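Local coordinates for sporulation-control protein spo0M (Bacillus subtilis, PDB 5CL2) that controls the expression of spo0A and is required for the cell to pass the morphological stage 0 of sporulation, at residues A[20-25]-A[129-134]; A[25-30]-A[91-96]; A[99-104]-A[165-170]. All blocks are in the same frame, centred on the assembly; numbering follows the deposited sequence.

Contact 1 of 3, residues A[20-25]-A[129-134]; sequences AYFPGE and EAHPWI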
loop_
_atom_site.group_PDB
_atom_site.type_symbol
_atom_site.label_atom_id
_atom_site.label_comp_id
_atom_site.label_asym_id
_atom_site.label_seq_id
_atom_site.Cartn_x
_atom_site.Cartn_y
_atom_site.Cartn_z
ATOM N N ALA A 20 6.634 10.032 22.365
ATOM C CA ALA A 20 7.210 8.805 21.781
ATOM C C ALA A 20 6.205 7.660 21.669
ATOM O O ALA A 20 5.507 7.315 22.622
ATOM C CB ALA A 20 8.417 8.342 22.595
ATOM N N TYR A 21 6.184 7.041 20.494
ATOM C CA TYR A 21 5.274 5.941 20.204
ATOM C C TYR A 21 5.966 4.891 19.333
ATOM O O TYR A 21 6.947 5.189 18.651
ATOM C CB TYR A 21 4.028 6.456 19.481
ATOM C CG TYR A 21 3.178 7.421 20.268
ATOM C CD1 TYR A 21 3.417 8.793 20.223
ATOM C CD2 TYR A 21 2.105 6.968 21.026
ATOM C CE1 TYR A 21 2.614 9.694 20.937
ATOM C CE2 TYR A 21 1.296 7.859 21.741
ATOM C CZ TYR A 21 1.557 9.213 21.692
ATOM O OH TYR A 21 0.753 10.079 22.406
ATOM N N PHE A 22 5.459 3.669 19.312
ATOM C CA PHE A 22 5.907 2.790 18.243
ATOM C C PHE A 22 4.686 2.405 17.412
ATOM O O PHE A 22 3.554 2.618 17.860
ATOM C CB PHE A 22 6.693 1.581 18.789
ATOM C CG PHE A 22 5.963 0.763 19.804
ATOM C CD1 PHE A 22 5.092 -0.239 19.398
ATOM C CD2 PHE A 22 6.190 0.950 21.160
ATOM C CE1 PHE A 22 4.422 -1.026 20.331
ATOM C CE2 PHE A 22 5.531 0.175 22.098
ATOM C CZ PHE A 22 4.640 -0.818 21.683
ATOM N N PRO A 23 4.909 1.936 16.164
ATOM C CA PRO A 23 3.792 1.618 15.265
ATOM C C PRO A 23 2.736 0.715 15.882
ATOM O O PRO A 23 3.062 -0.256 16.575
ATOM C CB PRO A 23 4.485 0.925 14.086
ATOM C CG PRO A 23 5.808 1.580 14.029
ATOM C CD PRO A 23 6.203 1.837 15.466
ATOM N N GLY A 24 1.473 1.054 15.634
ATOM C CA GLY A 24 0.364 0.270 16.144
ATOM C C GLY A 24 -0.203 0.858 17.422
ATOM O O GLY A 24 -1.343 0.592 17.787
ATOM N N GLU A 25 0.596 1.672 18.100
ATOM C CA GLU A 25 0.167 2.298 19.334
ATOM C C GLU A 25 -0.781 3.450 19.014
ATOM O O GLU A 25 -0.697 4.054 17.944
ATOM C CB GLU A 25 1.385 2.775 20.131
ATOM C CG GLU A 25 1.068 3.538 21.425
ATOM C CD GLU A 25 2.212 3.509 22.437
ATOM O OE1 GLU A 25 3.337 3.068 22.079
ATOM O OE2 GLU A 25 1.966 3.918 23.596
ATOM N N GLU A 129 9.574 4.767 17.863
ATOM C CA GLU A 129 10.517 3.729 18.256
ATOM C C GLU A 129 10.407 2.461 17.439
ATOM O O GLU A 129 9.352 2.164 16.890
ATOM C CB GLU A 129 10.338 3.383 19.727
ATOM C CG GLU A 129 10.692 4.507 20.668
ATOM C CD GLU A 129 10.514 4.090 22.100
ATOM O OE1 GLU A 129 9.375 3.718 22.471
ATOM O OE2 GLU A 129 11.512 4.123 22.848
ATOM N N ALA A 130 11.506 1.715 17.360
ATOM C CA ALA A 130 11.447 0.403 16.743
ATOM C C ALA A 130 10.494 -0.503 17.502
ATOM O O ALA A 130 10.588 -0.660 18.713
ATOM C CB ALA A 130 12.834 -0.230 16.673
ATOM N N HIS A 131 9.573 -1.094 16.766
ATOM C CA HIS A 131 8.700 -2.111 17.300
ATOM C C HIS A 131 9.589 -3.270 17.749
ATOM O O HIS A 131 10.595 -3.569 17.101
ATOM C CB HIS A 131 7.695 -2.515 16.216
ATOM C CG HIS A 131 6.749 -3.603 16.604
ATOM N ND1 HIS A 131 7.135 -4.927 16.689
ATOM C CD2 HIS A 131 5.421 -3.587 16.855
ATOM C CE1 HIS A 131 6.093 -5.668 17.012
ATOM N NE2 HIS A 131 5.037 -4.877 17.119
ATOM N N PRO A 132 9.233 -3.918 18.864
ATOM C CA PRO A 132 10.021 -5.003 19.465
ATOM C C PRO A 132 10.502 -6.095 18.495
ATOM O O PRO A 132 11.642 -6.518 18.641
ATOM C CB PRO A 132 9.055 -5.593 20.489
ATOM C CG PRO A 132 8.247 -4.397 20.941
ATOM C CD PRO A 132 8.092 -3.522 19.715
ATOM N N TRP A 133 9.675 -6.564 17.564
ATOM C CA TRP A 133 10.148 -7.554 16.585
ATOM C C TRP A 133 11.298 -6.997 15.758
ATOM O O TRP A 133 12.270 -7.711 15.477
ATOM C CB TRP A 133 9.038 -7.996 15.638
ATOM C CG TRP A 133 7.807 -8.553 16.296
ATOM C CD1 TRP A 133 7.688 -9.020 17.572
ATOM C CD2 TRP A 133 6.524 -8.718 15.688
ATOM N NE1 TRP A 133 6.406 -9.456 17.799
ATOM C CE2 TRP A 133 5.669 -9.276 16.658
ATOM C CE3 TRP A 133 6.008 -8.424 14.423
ATOM C CZ2 TRP A 133 4.328 -9.553 16.400
ATOM C CZ3 TRP A 133 4.673 -8.694 14.169
ATOM C CH2 TRP A 133 3.849 -9.258 15.151
ATOM N N ILE A 134 11.173 -5.733 15.343
ATOM C CA ILE A 134 12.213 -5.086 14.556
ATOM C C ILE A 134 13.455 -4.931 15.412
ATOM O O ILE A 134 14.566 -5.146 14.941
ATOM C CB ILE A 134 11.791 -3.720 14.015
ATOM C CG1 ILE A 134 10.714 -3.871 12.944
ATOM C CG2 ILE A 134 12.993 -2.983 13.421
ATOM C CD1 ILE A 134 10.196 -2.513 12.412
#
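Tyr21 and Glu129 meet at the edge of a mixed β-sheet of Spo0M, whose family is grouped with arrestin N-like proteins; here the short strand 20-21 runs parallel to the end of strand 120-128. Beyond this point one chain enters a type II turn, Phe22 to Glu25, and the other passes into helix 132-143, where His131 and Trp133 touch Leu191 of strand 185-191, so the contact lies where the mixed sheet gives way to the five-stranded one. A single backbone hydrogen bond ties the two segments, from Glu129 N to Tyr21 O (2.8 Å). It extends the backbone pairing of Tyr21 with Phe127.

The side-chain part of the contact centres on Phe22, whose CB lies 3.3 Å from Glu129 O. Pro23 CD approaches the same carbonyl oxygen at 3.5 Å, which brings the start of the turn close against the outgoing chain. With CG between the backbone N and the carbonyl carbon (chi1 56°), the Phe22 ring has Pro132 CD over one face, 4.5 Å from CD1, and Glu25 OE1 over the opposite face, offset toward the rim; that carboxylate has its charge partner in Lys18, which bonds OE2. Glu129 OE1 lies at the ring edge, near its plane. The His131 ring, nearly perpendicular to that of Phe22 (88° between planes), comes up obliquely, with CD2 4.2 Å from Phe22 CD1, while Pro23 O stands at its edge.

His131 is also the N-cap of the helix. Its ND1 accepts a capping bond from Trp133 N, which would restrain the imidazole from turning away from Phe22. Pro132 CD packs over one face of the imidazole, 3.3 Å above its plane, and His131 CE1 lies at the same height over the rim of the Trp133 ring.

Contact 2 of 3, residues A[25-30]-A[91-96]; sequences EEVQGT and FTLPLD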
loop_
_atom_site.group_PDB
_atom_site.type_symbol
_atom_site.label_atom_id
_atom_site.label_comp_id
_atom_site.label_asym_id
_atom_site.label_seq_id
_atom_site.Cartn_x
_atom_site.Cartn_y
_atom_site.Cartn_z
ATOM N N GLU A 25 0.596 1.672 18.100
ATOM C CA GLU A 25 0.167 2.298 19.334
ATOM C C GLU A 25 -0.781 3.450 19.014
ATOM O O GLU A 25 -0.697 4.054 17.944
ATOM C CB GLU A 25 1.385 2.775 20.131
ATOM C CG GLU A 25 1.068 3.538 21.425
ATOM C CD GLU A 25 2.212 3.509 22.437
ATOM O OE1 GLU A 25 3.337 3.068 22.079
ATOM O OE2 GLU A 25 1.966 3.918 23.596
ATOM N N GLU A 26 -1.696 3.730 19.938
ATOM C CA GLU A 26 -2.641 4.832 19.787
ATOM C C GLU A 26 -2.057 6.148 20.265
ATOM O O GLU A 26 -1.582 6.251 21.392
ATOM C CB GLU A 26 -3.912 4.560 20.573
ATOM C CG GLU A 26 -5.107 4.174 19.734
ATOM C CD GLU A 26 -6.379 4.411 20.507
ATOM O OE1 GLU A 26 -6.314 5.187 21.486
ATOM O OE2 GLU A 26 -7.431 3.827 20.161
ATOM N N VAL A 27 -2.071 7.146 19.394
ATOM C CA VAL A 27 -1.704 8.507 19.763
ATOM C C VAL A 27 -2.943 9.265 20.274
ATOM O O VAL A 27 -3.994 9.286 19.615
ATOM C CB VAL A 27 -1.070 9.272 18.581
ATOM C CG1 VAL A 27 -0.645 10.688 19.012
ATOM C CG2 VAL A 27 0.117 8.498 18.014
ATOM N N GLN A 28 -2.827 9.853 21.463
ATOM C CA GLN A 28 -3.913 10.666 22.004
ATOM C C GLN A 28 -3.469 12.087 22.275
ATOM O O GLN A 28 -2.317 12.348 22.626
ATOM C CB GLN A 28 -4.456 10.061 23.286
ATOM C CG GLN A 28 -4.393 8.557 23.337
ATOM C CD GLN A 28 -5.075 8.016 24.567
ATOM O OE1 GLN A 28 -5.778 8.749 25.257
ATOM N NE2 GLN A 28 -4.878 6.733 24.851
ATOM N N GLY A 29 -4.392 13.022 22.131
ATOM C CA GLY A 29 -4.031 14.392 22.446
ATOM C C GLY A 29 -5.210 15.318 22.382
ATOM O O GLY A 29 -6.364 14.889 22.323
ATOM N N THR A 30 -4.909 16.605 22.400
ATOM C CA THR A 30 -5.937 17.614 22.341
ATOM C C THR A 30 -5.483 18.733 21.438
ATOM O O THR A 30 -4.345 19.161 21.519
ATOM C CB THR A 30 -6.253 18.157 23.752
ATOM O OG1 THR A 30 -6.767 17.092 24.561
ATOM C CG2 THR A 30 -7.266 19.292 23.697
ATOM N N PHE A 91 -5.813 8.523 17.364
ATOM C CA PHE A 91 -5.635 7.797 16.103
ATOM C C PHE A 91 -4.552 6.761 16.270
ATOM O O PHE A 91 -3.714 6.859 17.157
ATOM C CB PHE A 91 -5.295 8.742 14.941
ATOM C CG PHE A 91 -3.914 9.364 15.028
ATOM C CD1 PHE A 91 -3.712 10.555 15.736
ATOM C CD2 PHE A 91 -2.835 8.793 14.363
ATOM C CE1 PHE A 91 -2.457 11.145 15.817
ATOM C CE2 PHE A 91 -1.568 9.371 14.428
ATOM C CZ PHE A 91 -1.378 10.554 15.155
ATOM N N THR A 92 -4.562 5.766 15.406
ATOM C CA THR A 92 -3.573 4.727 15.504
ATOM C C THR A 92 -2.436 5.009 14.547
ATOM O O THR A 92 -2.667 5.322 13.379
ATOM C CB THR A 92 -4.195 3.369 15.210
ATOM O OG1 THR A 92 -5.344 3.209 16.048
ATOM C CG2 THR A 92 -3.199 2.248 15.480
ATOM N N LEU A 93 -1.215 4.908 15.058
ATOM C CA LEU A 93 -0.011 5.011 14.242
ATOM C C LEU A 93 0.025 3.829 13.284
ATOM O O LEU A 93 0.113 2.679 13.727
ATOM C CB LEU A 93 1.221 5.010 15.137
ATOM C CG LEU A 93 2.397 5.931 14.840
ATOM C CD1 LEU A 93 1.997 7.361 15.053
ATOM C CD2 LEU A 93 3.594 5.572 15.715
ATOM N N PRO A 94 -0.040 4.104 11.971
ATOM C CA PRO A 94 0.010 3.035 10.953
ATOM C C PRO A 94 1.250 2.160 11.127
ATOM O O PRO A 94 2.257 2.648 11.631
ATOM C CB PRO A 94 0.061 3.798 9.625
ATOM C CG PRO A 94 -0.607 5.146 9.955
ATOM C CD PRO A 94 -0.237 5.449 11.392
ATOM N N LEU A 95 1.175 0.888 10.752
ATOM C CA LEU A 95 2.313 -0.020 10.925
ATOM C C LEU A 95 3.491 0.276 9.995
ATOM O O LEU A 95 4.607 -0.214 10.224
ATOM C CB LEU A 95 1.861 -1.470 10.736
ATOM C CG LEU A 95 0.955 -1.988 11.855
ATOM C CD1 LEU A 95 0.560 -3.459 11.655
ATOM C CD2 LEU A 95 1.660 -1.801 13.184
ATOM N N ASP A 96 3.263 1.054 8.941
ATOM C CA ASP A 96 4.365 1.410 8.037
ATOM C C ASP A 96 4.987 2.778 8.407
ATOM O O ASP A 96 5.766 3.327 7.626
ATOM C CB ASP A 96 3.910 1.397 6.564
ATOM C CG ASP A 96 2.595 2.144 6.368
ATOM O OD1 ASP A 96 2.107 2.672 7.384
ATOM O OD2 ASP A 96 2.074 2.246 5.226
#
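Val27 and Phe91 form a hydrogen-bonded antiparallel pair at the ends of strands 26-34 and 84-92, neighbours in the three-stranded sheet that strand 11-16 completes. Val27 N donates to Phe91 O (2.8 Å) and Phe91 N to Val27 O (3.0 Å), and the ladder continues into the loop through Leu93 N to Glu25 O (3.1 Å).

The packing is tight on the sheet face that carries Val27 and Phe91. The two side chains lie side by side, pointing the same way, and Val27 CB sits over the phenyl face, 3.9 Å from its centroid, in a CH-pi contact. With CG1 anti to the backbone N (chi1 -178°), CG2 is left beside that N, where it reaches both Phe91 CZ and Leu93 CD1, the latter at 3.7 Å. Phe71 meets the Phe91 ring, and Tyr21 packs on Val27 and Leu93, so this face is packed from outside the two segments by aromatic rings as well.

The other face, with the non-hydrogen-bonded pair Glu26 and Thr92, is exposed and sparsely packed. Between these two side chains the nearest approach is Glu26 CG to Thr92 OG1, at 3.8 Å; the carboxylate is turned to Thr90, whose OG1 hydrogen-bonds OE1. The chemistry is thus that of a two-faced sheet edge: aliphatic-aromatic packing is directed inward, while the backbone ladder sets the register and the carboxylate is kept on the solvent side.

Contact 3 of 3, residues A[99-104]-A[165-170]; sequences ITVGKV and FVQEFE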
loop_
_atom_site.group_PDB
_atom_site.type_symbol
_atom_site.label_atom_id
_atom_site.label_comp_id
_atom_site.label_asym_id
_atom_site.label_seq_id
_atom_site.Cartn_x
_atom_site.Cartn_y
_atom_site.Cartn_z
ATOM N N ILE A 99 10.653 4.437 11.629
ATOM C CA ILE A 99 11.289 4.566 12.933
ATOM C C ILE A 99 12.113 5.846 12.941
ATOM O O ILE A 99 12.780 6.152 11.947
ATOM C CB ILE A 99 12.185 3.331 13.229
ATOM C CG1 ILE A 99 11.319 2.101 13.489
ATOM C CG2 ILE A 99 13.133 3.579 14.393
ATOM C CD1 ILE A 99 12.047 0.779 13.214
ATOM N N THR A 100 12.082 6.594 14.044
ATOM C CA THR A 100 12.817 7.848 14.061
ATOM C C THR A 100 14.215 7.540 14.547
ATOM O O THR A 100 14.475 7.426 15.749
ATOM C CB THR A 100 12.161 8.890 14.993
ATOM O OG1 THR A 100 10.947 9.367 14.402
ATOM C CG2 THR A 100 13.085 10.065 15.203
ATOM N N VAL A 101 15.122 7.466 13.582
ATOM C CA VAL A 101 16.521 7.163 13.817
ATOM C C VAL A 101 17.214 7.658 12.562
ATOM O O VAL A 101 16.569 7.787 11.514
ATOM C CB VAL A 101 16.773 5.671 14.067
ATOM C CG1 VAL A 101 16.613 4.872 12.781
ATOM C CG2 VAL A 101 18.160 5.456 14.635
ATOM N N GLY A 102 18.510 7.936 12.657
ATOM C CA GLY A 102 19.231 8.520 11.544
ATOM C C GLY A 102 18.680 9.880 11.147
ATOM O O GLY A 102 18.565 10.802 11.970
ATOM N N LYS A 103 18.352 10.012 9.869
ATOM C CA LYS A 103 17.880 11.277 9.328
ATOM C C LYS A 103 16.331 11.415 9.309
ATOM O O LYS A 103 15.790 12.478 8.984
ATOM C CB LYS A 103 18.465 11.453 7.922
ATOM C CG LYS A 103 19.595 12.484 7.861
ATOM C CD LYS A 103 20.107 12.657 6.439
ATOM C CE LYS A 103 20.787 14.016 6.245
ATOM N NZ LYS A 103 21.723 14.369 7.339
ATOM N N VAL A 104 15.631 10.358 9.707
ATOM C CA VAL A 104 14.179 10.318 9.598
ATOM C C VAL A 104 13.437 11.171 10.637
ATOM O O VAL A 104 13.633 11.021 11.847
ATOM C CB VAL A 104 13.666 8.886 9.711
ATOM C CG1 VAL A 104 12.147 8.861 9.643
ATOM C CG2 VAL A 104 14.289 8.013 8.612
ATOM N N PHE A 165 7.546 5.380 -0.204
ATOM C CA PHE A 165 8.899 5.121 0.280
ATOM C C PHE A 165 9.020 3.864 1.139
ATOM O O PHE A 165 8.029 3.328 1.599
ATOM C CB PHE A 165 9.391 6.319 1.094
ATOM C CG PHE A 165 8.598 6.542 2.347
ATOM C CD1 PHE A 165 8.923 5.877 3.523
ATOM C CD2 PHE A 165 7.513 7.419 2.342
ATOM C CE1 PHE A 165 8.173 6.080 4.678
ATOM C CE2 PHE A 165 6.771 7.624 3.482
ATOM C CZ PHE A 165 7.101 6.945 4.651
ATOM N N VAL A 166 10.242 3.390 1.370
ATOM C CA VAL A 166 10.433 2.405 2.435
ATOM C C VAL A 166 11.544 2.870 3.359
ATOM O O VAL A 166 12.396 3.658 2.950
ATOM C CB VAL A 166 10.786 0.988 1.883
ATOM C CG1 VAL A 166 9.659 0.463 1.043
ATOM C CG2 VAL A 166 12.076 1.023 1.090
ATOM N N GLN A 167 11.550 2.404 4.604
ATOM C CA GLN A 167 12.682 2.742 5.450
ATOM C C GLN A 167 13.800 1.706 5.221
ATOM O O GLN A 167 13.623 0.519 5.448
ATOM C CB GLN A 167 12.297 2.814 6.933
ATOM C CG GLN A 167 13.462 3.287 7.788
ATOM C CD GLN A 167 13.083 3.729 9.202
ATOM O OE1 GLN A 167 12.194 3.164 9.842
ATOM N NE2 GLN A 167 13.777 4.748 9.695
ATOM N N GLU A 168 14.942 2.182 4.749
ATOM C CA GLU A 168 16.093 1.349 4.458
ATOM C C GLU A 168 17.131 1.472 5.577
ATOM O O GLU A 168 17.621 2.579 5.870
ATOM C CB GLU A 168 16.710 1.744 3.118
ATOM C CG GLU A 168 17.891 0.865 2.676
ATOM C CD GLU A 168 18.388 1.242 1.293
ATOM O OE1 GLU A 168 17.697 2.023 0.605
ATOM O OE2 GLU A 168 19.461 0.757 0.878
ATOM N N PHE A 169 17.413 0.334 6.220
ATOM C CA PHE A 169 18.449 0.224 7.251
ATOM C C PHE A 169 19.745 -0.293 6.638
ATOM O O PHE A 169 19.756 -1.354 6.013
ATOM C CB PHE A 169 18.001 -0.702 8.389
ATOM C CG PHE A 169 16.815 -0.181 9.149
ATOM C CD1 PHE A 169 15.543 -0.334 8.648
ATOM C CD2 PHE A 169 16.980 0.487 10.345
ATOM C CE1 PHE A 169 14.443 0.164 9.329
ATOM C CE2 PHE A 169 15.886 0.984 11.027
ATOM C CZ PHE A 169 14.616 0.827 10.511
ATOM N N GLU A 170 20.831 0.452 6.817
ATOM C CA GLU A 170 22.141 0.068 6.290
ATOM C C GLU A 170 23.116 -0.226 7.424
ATOM O O GLU A 170 23.346 0.616 8.307
ATOM C CB GLU A 170 22.709 1.157 5.388
ATOM C CG GLU A 170 24.132 0.915 4.951
ATOM C CD GLU A 170 24.787 2.196 4.487
ATOM O OE1 GLU A 170 24.147 2.913 3.683
ATOM O OE2 GLU A 170 25.932 2.483 4.913
#
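Gln167 reaches from strand 165-173 of the antiparallel five-stranded sheet to Ile99, in the loop between strands 84-92 and 106-114. The side chains of Gln167 and Ile99 cross at about a right angle, and the glutamine amide lies against the backbone of Ile99. Gln167 CG is anti to the backbone N (chi1 -175°) and the chain stays extended, so the carboxamide is carried well away from its strand.

There it grips one residue at both polar backbone atoms. Ile99 N donates to Gln167 OE1 (2.7 Å), lying somewhat out of the plane of that carbonyl, with a C=O...N angle of 123°. Gln167 NE2 donates to Ile99 O (2.8 Å) in the carbonyl plane, on a lone pair. The paired bonds resemble those a neighbouring strand would make, here supplied by a side chain in a buried setting, and together they fix the rotation of the amide.

Apolar groups close around it: Ile99 CB touches OE1, and Val104, crossing obliquely, brings CG2 to 3.5 Å from NE2. A leucine in place of Gln167 would probably leave Ile99 N and O without these mates, a poor state in a buried place.

Two positions along the strand, the Phe169 side chain again crosses Ile99 at about a right angle. Phe189 meets the Phe169 ring edge-to-face, and Val101 CG1 stands obliquely 4.3 Å from Phe169 CE2. At its tip, Phe169 CZ meets Ile99 CD1 at 3.7 Å.

The three contacts lie around the junction of the three sheets. Contacts 1 and 2 have centres about 11 Å apart and share Glu25; Gly24 N probably bonds Leu93 O between them. Along the chain contact 2 falls between the two segments of contact 1, whereas contacts 1 and 3 interleave. Their centres are about 13 Å apart, with Ile99 CD1 resting on Ala130 and Ile134. Contacts 2 and 3 follow in series, about 19 Å apart, joined by sequence alone. Contact 2 lies in the three-stranded sheet; contact 1 lies at the edge of the mixed sheet, where the chain leaves for helix 132-143, and contact 3 ties the 99-104 loop to the five-stranded sheet.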